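Side-chain contact in putative tRNA synthase (Salmonella typhimurium, PDB 3DQQ), which probably phosphorylates the four-carbon acid sugar 3-oxo-tetronate to its 4-phosphate, using ATP as the phosphate donor: residues N33-G38 against S65-V70. Numbering follows the deposited sequence.
Sequences NDVPTG and SLAALV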
loop_
_atom_site.group_PDB
_atom_site.type_symbol
_atom_site.label_atom_id
_atom_site.label_comp_id
_atom_site.label_asym_id
_atom_site.label_seq_id
_atom_site.Cartn_x
_atom_site.Cartn_y
_atom_site.Cartn_z
ATOM N N ASN A 33 -4.838 22.554 17.034
ATOM C CA ASN A 33 -5.554 21.315 16.657
ATOM C C ASN A 33 -6.751 21.067 17.532
ATOM O O ASN A 33 -6.670 21.190 18.722
ATOM C CB ASN A 33 -4.588 20.158 16.627
ATOM C CG ASN A 33 -3.419 20.450 15.684
ATOM O OD1 ASN A 33 -3.639 20.913 14.525
ATOM N ND2 ASN A 33 -2.175 20.283 16.186
ATOM N N ASP A 34 -7.877 20.780 16.900
ATOM C CA ASP A 34 -9.181 20.744 17.522
ATOM C C ASP A 34 -9.660 22.125 17.917
ATOM O O ASP A 34 -8.878 23.069 17.957
ATOM C CB ASP A 34 -9.175 19.818 18.720
ATOM C CG ASP A 34 -10.521 19.025 18.890
ATOM O OD1 ASP A 34 -11.602 19.398 18.271
ATOM O OD2 ASP A 34 -10.472 18.013 19.666
ATOM N N VAL A 35 -10.945 22.253 18.211
ATOM C CA VAL A 35 -11.515 23.527 18.611
ATOM C C VAL A 35 -10.764 24.101 19.771
ATOM O O VAL A 35 -10.607 23.438 20.777
ATOM C CB VAL A 35 -12.974 23.382 19.051
ATOM C CG1 VAL A 35 -13.512 24.717 19.567
ATOM C CG2 VAL A 35 -13.804 22.835 17.918
ATOM N N PRO A 36 -10.287 25.328 19.656
ATOM C CA PRO A 36 -9.506 25.883 20.734
ATOM C C PRO A 36 -10.265 26.085 22.020
ATOM O O PRO A 36 -11.443 26.342 22.037
ATOM C CB PRO A 36 -9.062 27.227 20.192
ATOM C CG PRO A 36 -9.217 27.125 18.748
ATOM C CD PRO A 36 -10.390 26.274 18.546
ATOM N N THR A 37 -9.561 25.932 23.107
ATOM C CA THR A 37 -10.158 26.009 24.414
ATOM C C THR A 37 -9.595 27.239 25.070
ATOM O O THR A 37 -10.188 27.745 25.998
ATOM C CB THR A 37 -9.800 24.762 25.259
ATOM O OG1 THR A 37 -8.394 24.730 25.434
ATOM C CG2 THR A 37 -10.197 23.456 24.545
ATOM N N GLY A 38 -8.471 27.749 24.580
ATOM C CA GLY A 38 -7.821 28.847 25.259
ATOM C C GLY A 38 -8.273 30.203 24.792
ATOM O O GLY A 38 -9.440 30.448 24.581
ATOM N N SER A 65 -17.334 22.603 13.153
ATOM C CA SER A 65 -17.004 23.843 12.448
ATOM C C SER A 65 -17.615 25.095 13.095
ATOM O O SER A 65 -16.956 26.128 13.237
ATOM C CB SER A 65 -17.426 23.746 10.994
ATOM O OG SER A 65 -16.792 22.651 10.362
ATOM N N LEU A 66 -18.877 24.992 13.488
ATOM C CA LEU A 66 -19.545 26.070 14.238
ATOM C C LEU A 66 -18.862 26.338 15.581
ATOM O O LEU A 66 -18.720 27.497 15.957
ATOM C CB LEU A 66 -21.040 25.803 14.419
ATOM C CG LEU A 66 -21.840 25.807 13.112
ATOM C CD1 LEU A 66 -23.303 25.520 13.351
ATOM C CD2 LEU A 66 -21.658 27.094 12.246
ATOM N N ALA A 67 -18.420 25.303 16.292
ATOM C CA ALA A 67 -17.688 25.505 17.547
ATOM C C ALA A 67 -16.414 26.324 17.242
ATOM O O ALA A 67 -16.106 27.310 17.936
ATOM C CB ALA A 67 -17.352 24.202 18.180
ATOM N N ALA A 68 -15.719 25.968 16.162
ATOM C CA ALA A 68 -14.518 26.694 15.761
ATOM C C ALA A 68 -14.875 28.145 15.493
ATOM O O ALA A 68 -14.172 29.043 15.927
ATOM C CB ALA A 68 -13.883 26.070 14.534
ATOM N N LEU A 69 -15.991 28.369 14.802
ATOM C CA LEU A 69 -16.404 29.729 14.444
ATOM C C LEU A 69 -16.763 30.547 15.679
ATOM O O LEU A 69 -16.413 31.727 15.746
ATOM C CB LEU A 69 -17.565 29.691 13.475
ATOM C CG LEU A 69 -18.094 31.038 13.021
ATOM C CD1 LEU A 69 -17.075 31.763 12.175
ATOM C CD2 LEU A 69 -19.406 30.878 12.227
ATOM N N VAL A 70 -17.426 29.933 16.675
ATOM C CA VAL A 70 -17.769 30.635 17.906
ATOM C C VAL A 70 -16.511 31.118 18.556
ATOM O O VAL A 70 -16.446 32.232 19.035
ATOM C CB VAL A 70 -18.570 29.786 18.926
ATOM C CG1 VAL A 70 -18.507 30.447 20.366
ATOM C CG2 VAL A 70 -20.046 29.615 18.485
#
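Val35 meets the helix at Ala67 and Ala68. Its side chain points at the helix and lays both methyls against it: CG2 of Val35 comes 3.8 Å from CB of Ala67, an apolar pair, and the valine methyls also lie against the helix backbone by van der Waals contact, with Ala68 N at 4.1 Å from the same CG2. The other branch reaches the backbone of the helix, Val35 CG1 lying 4.0 Å from Ala67 O and 4.1 Å from Ala67 CB. The Ala67 methyl is thus touched by both prongs of the valine fork. The fork is set by the first torsion, which puts CG1 anti to the backbone N (chi1 176°) and CG2 anti to the carbonyl carbon. With small alanines on this side of the helix, the backbones lie close, CA of Val35 being 5.2 Å from CA of Ala68. About 122 Å² is buried in all, a small contact.

One side-chain hydrogen bond lies within the loop segment. OD1 of Asp34 accepts a hydrogen bond from N of Val35, 2.9 Å away, through its anti side and 30° out of the carboxylate plane, a bond bent to 145° that links the Asp34 side chain to the backbone of the next residue.

Within the sugar-binding N-terminal domain, this packing joins the loop leaving strand 29-33 to helix 58-74. Gln64, one turn before Ala68, also touches Val35, while Pro36 packs on Trp71, whose NE1 is hydrogen-bonded to Gly38 O. Pro36 and Ala68 both rest on Ile49 of strand 46-50, and Leu66 and Leu69 face helix 96-106.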